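Local coordinates for Lmo0135 protein (Listeria monocytogenes EGD-e, PDB 5ISU) that is the substrate-binding protein CtaP of an ABC transporter and, like its family in general, probably takes part in peptide uptake, at residues Asp321-Ile324 with Ala325-Lys328; Asn379-Ser382 with Asn383-Asp387. All coordinates share one frame; numbering follows the deposited sequence.

Interaction 1: residues Asp321-Ile324 with Ala325-Lys328; sequences DQDI and AKAK
Asp323 and Lys326 meet where the extended chain of Asp321-Asp323 turns into helix 324-334. The first helical turn closes with two i to i+4 bonds: Ala327 N reaches Asp323 O at 2.9 Å, and Lys328 N bonds to Ile324 O. Asp323 is the N-cap. A chi1 of -168° turns the carboxylate of Asp323 back over the first turn, where OD1 accepts the amide of Lys326 at 3.0 Å from Lys326 N. The N-H points fairly straight at the oxygen (160°) but arrives from well above the carboxylate plane. The cap thus satisfies an amide of the first turn, and the negative group sits where it would also be favoured by the helix dipole. Beside the bond, Asp323 CG packs against Lys326 CB at 3.4 Å, the two side chains crossing at about a right angle. Lys326 then runs out fully extended, and its NZ bonds to Tyr281 OH, tying the first turn to the end of helix 273-281. On another side of the turn, Lys328 bends at chi3 (-70°), which brings CE back to 3.6 Å from Ile324 O and 4.1 Å from Ile324 CG2. Ile324 itself packs on Gln363 of helix 351-365 and on Ile367.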
# COMPACT_ATOMS: atom_id res chain seq x y z
N ASP A 321 8.77 -3.99 -25.45
CA ASP A 321 8.02 -2.95 -26.18
C ASP A 321 7.33 -3.56 -27.39
O ASP A 321 7.89 -4.42 -28.06
CB ASP A 321 8.93 -1.79 -26.54
CG ASP A 321 9.57 -1.15 -25.31
OD1 ASP A 321 10.26 -1.88 -24.56
OD2 ASP A 321 9.39 0.06 -25.10
N GLN A 322 6.10 -3.11 -27.65
CA GLN A 322 5.23 -3.71 -28.68
C GLN A 322 5.93 -4.08 -29.99
O GLN A 322 6.53 -3.23 -30.65
CB GLN A 322 4.01 -2.84 -28.96
CG GLN A 322 2.83 -3.60 -29.56
CD GLN A 322 1.63 -2.69 -29.84
OE1 GLN A 322 1.75 -1.70 -30.56
NE2 GLN A 322 0.48 -3.05 -29.29
N ASP A 323 5.85 -5.38 -30.32
CA ASP A 323 6.39 -5.94 -31.56
C ASP A 323 5.52 -7.16 -31.88
O ASP A 323 5.80 -8.29 -31.46
CB ASP A 323 7.86 -6.32 -31.40
CG ASP A 323 8.55 -6.64 -32.72
OD1 ASP A 323 7.88 -7.00 -33.72
OD2 ASP A 323 9.79 -6.53 -32.74
N ILE A 324 4.43 -6.90 -32.58
CA ILE A 324 3.48 -7.95 -32.95
C ILE A 324 4.14 -8.99 -33.86
O ILE A 324 3.87 -10.20 -33.72
CB ILE A 324 2.20 -7.32 -33.55
CG1 ILE A 324 1.44 -6.60 -32.42
CG2 ILE A 324 1.31 -8.37 -34.20
CD1 ILE A 324 0.32 -5.68 -32.88
N ALA A 325 5.02 -8.56 -34.76
CA ALA A 325 5.71 -9.52 -35.65
C ALA A 325 6.57 -10.49 -34.83
O ALA A 325 6.54 -11.71 -35.07
CB ALA A 325 6.54 -8.80 -36.70
N LYS A 326 7.32 -9.97 -33.87
CA LYS A 326 8.16 -10.81 -33.02
C LYS A 326 7.30 -11.68 -32.12
O LYS A 326 7.67 -12.81 -31.80
CB LYS A 326 9.13 -9.99 -32.18
CG LYS A 326 10.11 -10.85 -31.40
CD LYS A 326 11.12 -10.00 -30.66
CE LYS A 326 12.19 -10.87 -30.00
NZ LYS A 326 13.19 -10.07 -29.25
N ALA A 327 6.15 -11.15 -31.71
CA ALA A 327 5.22 -11.90 -30.88
C ALA A 327 4.73 -13.13 -31.63
O ALA A 327 4.61 -14.19 -31.04
CB ALA A 327 4.04 -11.05 -30.46
N LYS A 328 4.44 -12.96 -32.93
CA LYS A 328 4.00 -14.09 -33.78
C LYS A 328 5.10 -15.16 -33.85
O LYS A 328 4.81 -16.35 -33.81
CB LYS A 328 3.56 -13.61 -35.17
CG LYS A 328 2.20 -12.91 -35.17
CD LYS A 328 1.78 -12.36 -36.53
CE LYS A 328 2.63 -11.16 -36.95
NZ LYS A 328 2.22 -10.51 -38.24

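Interaction 2: residues Asn379-Ser382 with Asn383-Asp387; sequences NALS and NITLD
Leu381 and Thr385 meet one turn apart on helix 378-385, and the carbonyl of Leu381 does double duty. Leu381 O takes the amide of Thr385 at 2.8 Å from Thr385 N, almost straight at 174°, and also the hydroxyl, with Thr385 OG1 at 3.1 Å. The hydroxyl proton is given to the carbonyl from above its plane, while the amide lies closer to that plane. What puts the hydroxyl there is a chi1 of 68°, with OG1 lying between the backbone N and the carbonyl carbon. This is a familiar way for a helical threonine to return its hydroxyl to the carbonyl four residues back. The same rotation sets the methyl beside the backbone N, where Thr385 CG2 touches Leu381 CD1 at 3.8 Å.

The other carbonyls of Asn379-Ser382 each accept an amide in the i to i+4 pattern. Asn379 O receives Asn383 N at 3.1 Å, Ala380 O receives Ile384 N at 3.0 Å, and Ser382 O receives Leu386 N at a short 2.6 Å. Ile384 lays its aliphatic branch against one of these acceptors, CG1 coming within 3.3 Å of Ala380 O. Thr385 O is taken up by the side chain of Arg388, through NH2.

The helix follows directly on strand 370-376. Leu381 rests on Leu347 and Ile384 on Tyr345, both of strand 341-347, the parallel neighbour of that strand in the mixed sheet. Ile384 also touches Asn390 and Tyr393 in the loop leading to strand 395-400, while Thr385 and Leu386 meet Tyr421 and Tyr419 from another loop.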
# COMPACT_ATOMS: atom_id res chain seq x y z
N ASN A 379 -15.22 -11.88 -3.86
CA ASN A 379 -15.00 -13.01 -2.94
C ASN A 379 -14.52 -14.22 -3.71
O ASN A 379 -13.51 -14.83 -3.37
CB ASN A 379 -16.28 -13.39 -2.19
CG ASN A 379 -16.87 -12.24 -1.39
OD1 ASN A 379 -16.40 -11.10 -1.47
ND2 ASN A 379 -17.91 -12.54 -0.62
N ALA A 380 -15.26 -14.56 -4.77
CA ALA A 380 -14.94 -15.70 -5.62
C ALA A 380 -13.54 -15.58 -6.21
O ALA A 380 -12.83 -16.57 -6.31
CB ALA A 380 -15.97 -15.85 -6.73
N LEU A 381 -13.15 -14.35 -6.57
CA LEU A 381 -11.83 -14.11 -7.16
C LEU A 381 -10.71 -14.41 -6.15
O LEU A 381 -9.68 -14.95 -6.52
CB LEU A 381 -11.72 -12.69 -7.70
CG LEU A 381 -10.44 -12.32 -8.47
CD1 LEU A 381 -10.25 -13.21 -9.70
CD2 LEU A 381 -10.46 -10.86 -8.87
N SER A 382 -10.92 -14.04 -4.89
CA SER A 382 -9.94 -14.33 -3.83
C SER A 382 -9.78 -15.84 -3.71
O SER A 382 -8.68 -16.35 -3.82
CB SER A 382 -10.37 -13.76 -2.48
OG SER A 382 -10.36 -12.35 -2.49
N ASN A 383 -10.90 -16.54 -3.53
CA ASN A 383 -10.87 -18.00 -3.42
C ASN A 383 -10.10 -18.64 -4.58
O ASN A 383 -9.39 -19.62 -4.39
CB ASN A 383 -12.29 -18.58 -3.37
CG ASN A 383 -13.10 -18.09 -2.18
OD1 ASN A 383 -12.56 -17.48 -1.25
ND2 ASN A 383 -14.39 -18.35 -2.20
N ILE A 384 -10.23 -18.06 -5.78
CA ILE A 384 -9.54 -18.58 -6.96
C ILE A 384 -8.05 -18.24 -6.96
O ILE A 384 -7.22 -19.14 -7.08
CB ILE A 384 -10.19 -18.08 -8.27
CG1 ILE A 384 -11.54 -18.77 -8.46
CG2 ILE A 384 -9.31 -18.39 -9.47
CD1 ILE A 384 -12.32 -18.27 -9.67
N THR A 385 -7.72 -16.96 -6.82
CA THR A 385 -6.32 -16.54 -6.90
C THR A 385 -5.52 -16.68 -5.61
O THR A 385 -4.30 -16.62 -5.64
CB THR A 385 -6.20 -15.08 -7.40
OG1 THR A 385 -6.72 -14.17 -6.41
CG2 THR A 385 -6.96 -14.91 -8.70
N LEU A 386 -6.19 -16.86 -4.48
CA LEU A 386 -5.48 -17.03 -3.22
C LEU A 386 -5.12 -18.52 -3.03
O LEU A 386 -4.38 -18.87 -2.11
CB LEU A 386 -6.32 -16.50 -2.05
CG LEU A 386 -5.54 -15.89 -0.88
CD1 LEU A 386 -4.81 -14.62 -1.34
CD2 LEU A 386 -6.48 -15.59 0.27
N ASP A 387 -5.63 -19.36 -3.93
CA ASP A 387 -5.38 -20.81 -3.90
C ASP A 387 -4.20 -21.16 -4.83
O ASP A 387 -4.36 -21.23 -6.05
CB ASP A 387 -6.66 -21.56 -4.34
CG ASP A 387 -6.53 -23.07 -4.26
OD1 ASP A 387 -5.55 -23.59 -3.66
OD2 ASP A 387 -7.43 -23.75 -4.80

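How the interactions relate
Interaction 1 comes first along the chain, at the start of helix 324-334; strand 341-347, helix 351-365 and strand 370-376 follow, and then interaction 2 on helix 378-385. Their centres lie about 32 Å apart and their nearest atoms about 24 Å, so the two do not touch. They are linked through the fold: Ile324 of interaction 1 packs on helix 351-365, which connects the parallel strands 341-347 and 370-376, and interaction 2 rests on strand 341-347. Interaction 1 is peripheral, about 33 Å from the chain centre, whereas interaction 2 is nearer, at about 20 Å. They are thus separate local helix contacts, each set against a different element of one strand-helix-strand unit.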